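Local coordinates for phosphate ABC transporter, periplasmic phosphate-binding protein (Borrelia burgdorferi, PDB 4N13) that binds inorganic phosphate with micromolar affinity as the solute-binding component of the PstSACB ABC transporter, which imports phosphate, at residues K212-N216 / L261-T265. Sequence-based numbering, arbitrary orientation.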
loop_
_atom_site.group_PDB
_atom_site.type_symbol
_atom_site.label_atom_id
_atom_site.label_comp_id
_atom_site.label_asym_id
_atom_site.label_seq_id
_atom_site.Cartn_x
_atom_site.Cartn_y
_atom_site.Cartn_z
ATOM N N LYS A 212 -0.532 -4.687 -12.696
ATOM C CA LYS A 212 -0.445 -3.255 -12.865
ATOM C C LYS A 212 -1.777 -2.689 -13.389
ATOM O O LYS A 212 -2.222 -1.625 -12.960
ATOM C CB LYS A 212 0.714 -2.883 -13.775
ATOM C CG LYS A 212 0.954 -1.377 -13.821
ATOM C CD LYS A 212 2.259 -1.058 -14.504
ATOM C CE LYS A 212 2.542 0.433 -14.494
ATOM N NZ LYS A 212 3.879 0.700 -15.083
ATOM N N GLU A 213 -2.438 -3.401 -14.296
ATOM C CA GLU A 213 -3.696 -2.910 -14.868
ATOM C C GLU A 213 -4.838 -2.877 -13.849
ATOM O O GLU A 213 -5.591 -1.894 -13.767
ATOM C CB GLU A 213 -4.114 -3.763 -16.070
ATOM C CG GLU A 213 -3.200 -3.633 -17.292
ATOM C CD GLU A 213 -3.183 -2.234 -17.907
ATOM O OE1 GLU A 213 -4.198 -1.510 -17.791
ATOM O OE2 GLU A 213 -2.152 -1.862 -18.524
ATOM N N THR A 214 -4.982 -3.939 -13.066
ATOM C CA THR A 214 -6.097 -3.993 -12.128
ATOM C C THR A 214 -5.852 -3.101 -10.922
ATOM O O THR A 214 -6.793 -2.634 -10.296
ATOM C CB THR A 214 -6.393 -5.420 -11.655
ATOM O OG1 THR A 214 -5.255 -5.909 -10.947
ATOM C CG2 THR A 214 -6.769 -6.332 -12.827
ATOM N N ILE A 215 -4.591 -2.874 -10.575
ATOM C CA ILE A 215 -4.308 -1.973 -9.470
ATOM C C ILE A 215 -4.548 -0.527 -9.932
ATOM O O ILE A 215 -5.174 0.266 -9.214
ATOM C CB ILE A 215 -2.902 -2.226 -8.914
ATOM C CG1 ILE A 215 -2.881 -3.602 -8.224
ATOM C CG2 ILE A 215 -2.512 -1.109 -7.944
ATOM C CD1 ILE A 215 -1.482 -4.177 -7.970
ATOM N N ASN A 216 -4.088 -0.179 -11.124
ATOM C CA ASN A 216 -4.346 1.150 -11.656
ATOM C C ASN A 216 -5.828 1.466 -11.830
ATOM O O ASN A 216 -6.252 2.599 -11.615
ATOM C CB ASN A 216 -3.589 1.377 -12.960
ATOM C CG ASN A 216 -2.230 2.007 -12.717
ATOM O OD1 ASN A 216 -2.105 3.221 -12.674
ATOM N ND2 ASN A 216 -1.222 1.186 -12.478
ATOM N N LEU A 261 4.640 0.398 -7.341
ATOM C CA LEU A 261 4.002 0.242 -8.639
ATOM C C LEU A 261 3.628 1.606 -9.175
ATOM O O LEU A 261 3.111 2.428 -8.434
ATOM C CB LEU A 261 2.718 -0.554 -8.460
ATOM C CG LEU A 261 2.036 -0.926 -9.755
ATOM C CD1 LEU A 261 2.856 -1.966 -10.500
ATOM C CD2 LEU A 261 0.649 -1.456 -9.439
ATOM N N GLY A 262 3.902 1.859 -10.449
ATOM C CA GLY A 262 3.626 3.145 -11.062
ATOM C C GLY A 262 2.240 3.268 -11.681
ATOM O O GLY A 262 1.462 2.319 -11.741
ATOM N N ILE A 263 1.919 4.488 -12.095
ATOM C CA ILE A 263 0.680 4.791 -12.780
ATOM C C ILE A 263 0.910 4.783 -14.291
ATOM O O ILE A 263 2.032 4.702 -14.759
ATOM C CB ILE A 263 0.161 6.191 -12.381
ATOM C CG1 ILE A 263 1.134 7.294 -12.829
ATOM C CG2 ILE A 263 -0.129 6.250 -10.882
ATOM C CD1 ILE A 263 0.554 8.690 -12.717
ATOM N N LYS A 264 -0.153 4.919 -15.065
ATOM C CA LYS A 264 0.000 5.127 -16.508
ATOM C C LYS A 264 0.368 6.581 -16.842
ATOM O O LYS A 264 -0.105 7.517 -16.190
ATOM C CB LYS A 264 -1.285 4.707 -17.212
ATOM C CG LYS A 264 -1.750 3.325 -16.778
ATOM C CD LYS A 264 -0.611 2.312 -16.872
ATOM C CE LYS A 264 -0.868 1.064 -16.047
ATOM N NZ LYS A 264 -1.975 0.223 -16.565
ATOM N N THR A 265 1.217 6.771 -17.854
ATOM C CA THR A 265 1.627 8.118 -18.270
ATOM C C THR A 265 1.347 8.366 -19.750
ATOM O O THR A 265 0.964 7.464 -20.503
ATOM C CB THR A 265 3.130 8.371 -18.054
ATOM O OG1 THR A 265 3.871 7.630 -19.028
ATOM C CG2 THR A 265 3.568 7.983 -16.648
ATOM O OXT THR A 265 1.515 9.498 -20.220
HETATM O O HOH W 1 4.346 3.456 -14.674
#
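Asn216 ties the short helix 212-216 to the C-terminal tail through its amide nitrogen. One N-H of Asn216 ND2 runs almost straight (178°) to Gly262 O, 3.0 Å away and in the carbonyl plane. The other takes Asn216 ND2 back to Lys212 O, also at 3.0 Å but tilted from that carbonyl's plane, while Asn216 N reaches the same oxygen from the opposite face. Both acceptors lie in the amide plane, so the two bonds together fix its rotation. Asn216 OD1 rests 3.2 Å from Ile263 CA and makes a weak hydrogen bond to Tyr86.

Lys264, bent at its second and fourth torsions, lays CE 3.6 Å from Asn216 ND2. Its NZ ends 2.9 Å from Glu213 OE2 in a salt bridge whose hydrogen bond is weak. Lys212 slides past Lys264 in the opposite direction: with CG anti to the backbone N (chi1 -172°) and the chain extended, its methylenes touch Leu261 CD1 and Lys264 CE. Lys212 NZ pairs with Glu256 and reaches Ile263 O through a water. Leu261 CD2 packs 3.5 Å from Ile215 CG2.

In this class II binding protein, away from the predicted phosphate site, Ile215, Leu261 and Ile263 all pack on Tyr86 of strand 80-93, and Glu256 and Gln252 bond the tail to helix 249-257.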